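Local coordinates for TetR family transcriptional regulator (Rhodococcus erythropolis, PDB 4ZA6), which probably represses transcription of the quorum-sensing signal degradation gene qsdA, as a DNA-binding regulator of the TetR family, at residues S122-I127 with A149-C154. Numbering follows the deposited sequence.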
ATOM      1  N   SER A 122      -6.500   6.733   2.706  1.00 25.45           N
ATOM      2  CA  SER A 122      -6.503   8.199   2.536  1.00 26.27           C
ATOM      3  C   SER A 122      -6.251   8.617   1.083  1.00 30.04           C
ATOM      4  O   SER A 122      -6.860   9.579   0.625  1.00 31.49           O
ATOM      5  CB  SER A 122      -5.525   8.871   3.502  1.00 30.30           C
ATOM      6  OG  SER A 122      -4.192   8.558   3.144  1.00 38.63           O
ATOM      7  N   ILE A 123      -5.390   7.897   0.345  1.00 26.04           N
ATOM      8  CA  ILE A 123      -5.195   8.190  -1.089  1.00 25.20           C
ATOM      9  C   ILE A 123      -6.445   7.755  -1.845  1.00 29.57           C
ATOM     10  O   ILE A 123      -6.909   8.505  -2.711  1.00 30.63           O
ATOM     11  CB  ILE A 123      -3.912   7.549  -1.682  1.00 28.23           C
ATOM     12  CG1 ILE A 123      -2.635   8.115  -0.993  1.00 27.54           C
ATOM     13  CG2 ILE A 123      -3.862   7.773  -3.214  1.00 29.68           C
ATOM     14  CD1 ILE A 123      -1.346   7.372  -1.328  1.00 29.00           C
ATOM     15  N   THR A 124      -7.045   6.579  -1.488  1.00 26.40           N
ATOM     16  CA  THR A 124      -8.301   6.160  -2.143  1.00 25.88           C
ATOM     17  C   THR A 124      -9.418   7.211  -1.923  1.00 28.52           C
ATOM     18  O   THR A 124     -10.101   7.570  -2.869  1.00 27.25           O
ATOM     19  CB  THR A 124      -8.742   4.744  -1.745  1.00 33.65           C
ATOM     20  OG1 THR A 124      -7.666   3.836  -1.988  1.00 27.81           O
ATOM     21  CG2 THR A 124     -10.004   4.284  -2.521  1.00 30.33           C
ATOM     22  N   ALA A 125      -9.560   7.713  -0.672  1.00 24.31           N
ATOM     23  CA  ALA A 125     -10.525   8.743  -0.274  1.00 24.29           C
ATOM     24  C   ALA A 125     -10.357  10.015  -1.147  1.00 28.24           C
ATOM     25  O   ALA A 125     -11.339  10.607  -1.572  1.00 28.32           O
ATOM     26  CB  ALA A 125     -10.324   9.088   1.209  1.00 24.95           C
ATOM     27  N   GLU A 126      -9.114  10.406  -1.408  1.00 28.65           N
ATOM     28  CA  GLU A 126      -8.739  11.561  -2.237  1.00 29.22           C
ATOM     29  C   GLU A 126      -9.183  11.333  -3.707  1.00 33.17           C
ATOM     30  O   GLU A 126      -9.744  12.243  -4.338  1.00 32.82           O
ATOM     31  CB  GLU A 126      -7.228  11.792  -2.121  1.00 30.06           C
ATOM     32  CG  GLU A 126      -6.691  12.942  -2.955  1.00 35.60           C
ATOM     33  CD  GLU A 126      -5.207  12.849  -3.245  1.00 55.30           C
ATOM     34  OE1 GLU A 126      -4.455  12.298  -2.407  1.00 48.67           O
ATOM     35  OE2 GLU A 126      -4.793  13.359  -4.308  1.00 43.37           O
ATOM     36  N   ILE A 127      -8.943  10.123  -4.231  1.00 30.34           N
ATOM     37  CA  ILE A 127      -9.346   9.707  -5.584  1.00 31.33           C
ATOM     38  C   ILE A 127     -10.885   9.800  -5.695  1.00 35.98           C
ATOM     39  O   ILE A 127     -11.405  10.354  -6.667  1.00 37.07           O
ATOM     40  CB  ILE A 127      -8.829   8.284  -5.935  1.00 34.22           C
ATOM     41  CG1 ILE A 127      -7.311   8.289  -6.188  1.00 34.56           C
ATOM     42  CG2 ILE A 127      -9.566   7.715  -7.162  1.00 36.68           C
ATOM     43  CD1 ILE A 127      -6.597   6.953  -5.833  1.00 35.95           C
ATOM     44  N   ALA A 149     -13.092   0.958   3.043  1.00 25.26           N
ATOM     45  CA  ALA A 149     -13.802  -0.261   2.634  1.00 25.73           C
ATOM     46  C   ALA A 149     -13.148  -0.923   1.412  1.00 28.79           C
ATOM     47  O   ALA A 149     -12.972  -2.136   1.412  1.00 26.78           O
ATOM     48  CB  ALA A 149     -15.259   0.049   2.345  1.00 26.33           C
ATOM     49  N   LEU A 150     -12.771  -0.122   0.399  1.00 25.63           N
ATOM     50  CA  LEU A 150     -12.112  -0.608  -0.817  1.00 27.18           C
ATOM     51  C   LEU A 150     -10.787  -1.293  -0.461  1.00 29.80           C
ATOM     52  O   LEU A 150     -10.548  -2.400  -0.915  1.00 29.81           O
ATOM     53  CB  LEU A 150     -11.857   0.537  -1.839  1.00 28.18           C
ATOM     54  CG  LEU A 150     -13.046   1.059  -2.696  1.00 34.88           C
ATOM     55  CD1 LEU A 150     -12.561   1.998  -3.784  1.00 34.54           C
ATOM     56  CD2 LEU A 150     -13.793  -0.080  -3.396  1.00 38.47           C
ATOM     57  N   VAL A 151      -9.967  -0.661   0.401  1.00 25.56           N
ATOM     58  CA  VAL A 151      -8.671  -1.196   0.832  1.00 24.89           C
ATOM     59  C   VAL A 151      -8.869  -2.518   1.580  1.00 30.58           C
ATOM     60  O   VAL A 151      -8.190  -3.509   1.265  1.00 32.30           O
ATOM     61  CB  VAL A 151      -7.914  -0.143   1.700  1.00 28.00           C
ATOM     62  CG1 VAL A 151      -6.689  -0.748   2.413  1.00 28.53           C
ATOM     63  CG2 VAL A 151      -7.507   1.045   0.845  1.00 27.19           C
ATOM     64  N   ARG A 152      -9.774  -2.528   2.571  1.00 25.57           N
ATOM     65  CA  ARG A 152     -10.049  -3.727   3.389  1.00 26.77           C
ATOM     66  C   ARG A 152     -10.529  -4.927   2.574  1.00 31.16           C
ATOM     67  O   ARG A 152     -10.183  -6.051   2.920  1.00 30.66           O
ATOM     68  CB  ARG A 152     -11.083  -3.427   4.485  1.00 28.64           C
ATOM     69  CG  ARG A 152     -10.615  -2.449   5.578  1.00 35.59           C
ATOM     70  CD  ARG A 152      -9.626  -3.050   6.545  1.00 32.02           C
ATOM     71  NE  ARG A 152     -10.248  -4.102   7.355  1.00 27.19           N
ATOM     72  CZ  ARG A 152      -9.568  -4.900   8.169  1.00 30.74           C
ATOM     73  NH1 ARG A 152      -8.250  -4.797   8.259  1.00 23.67           N
ATOM     74  NH2 ARG A 152     -10.198  -5.824   8.882  1.00 27.73           N
ATOM     75  N   ILE A 153     -11.379  -4.696   1.534  1.00 30.16           N
ATOM     76  CA  ILE A 153     -11.944  -5.772   0.700  1.00 30.63           C
ATOM     77  C   ILE A 153     -10.968  -6.295  -0.302  1.00 34.45           C
ATOM     78  O   ILE A 153     -11.084  -7.454  -0.675  1.00 34.24           O
ATOM     79  CB  ILE A 153     -13.305  -5.473  -0.006  1.00 35.03           C
ATOM     80  CG1 ILE A 153     -13.270  -4.259  -0.952  1.00 34.84           C
ATOM     81  CG2 ILE A 153     -14.462  -5.527   0.933  1.00 38.06           C
ATOM     82  CD1 ILE A 153     -14.515  -3.865  -1.542  1.00 43.93           C
ATOM     83  N   CYS A 154     -10.046  -5.433  -0.776  1.00 33.06           N
ATOM     84  CA  CYS A 154      -9.056  -5.743  -1.803  1.00 34.68           C
ATOM     85  C   CYS A 154      -7.799  -6.370  -1.320  1.00 33.26           C
ATOM     86  O   CYS A 154      -7.277  -7.239  -2.015  1.00 31.45           O
ATOM     87  CB  CYS A 154      -8.746  -4.506  -2.640  1.00 37.84           C
ATOM     88  SG  CYS A 154     -10.149  -3.927  -3.619  1.00 44.25           S
TER
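Thr124 is the one residue of 122-127 that meets 149-154, and its two branches divide the work between Leu150 and Val151. The first contact is aliphatic: the methyl CG2 of Thr124 lies 3.7 Å from CD1 of Leu150, methyl against methyl, with the two side chains passing at a slant. With chi1 at -54°, Thr124 holds CG2 opposite its own backbone N and leaves OG1 on the N side, which spreads the two branches over successive residues of the facing helix.

The second contact is a van der Waals touch, in which OG1 of Thr124 comes to 4.0 Å from CG2 of Val151. The polar need of this buried hydroxyl is met within its own helix by a hydrogen bond with the carbonyl O of Ser120, one turn earlier, which is consistent with its resting beside a methyl group of Val151. The backbones come nearest at this point, with CA of Thr124 7.9 Å from CA of Leu150, and the two segments bury only 107 Å² between them.

This is helix-helix packing in the all-helical C-terminal domain of a TetR-type regulator, joining helices 115-133 and 143-158. Val151 also leans on Ser120 and Glu117, extending the seam toward the start of helix 115-133. Thr124 further touches Tyr63 of helix 47-69 and Phe82 of helix 74-90, while Leu150 packs on Ile177 and Leu180 of helix 170-181.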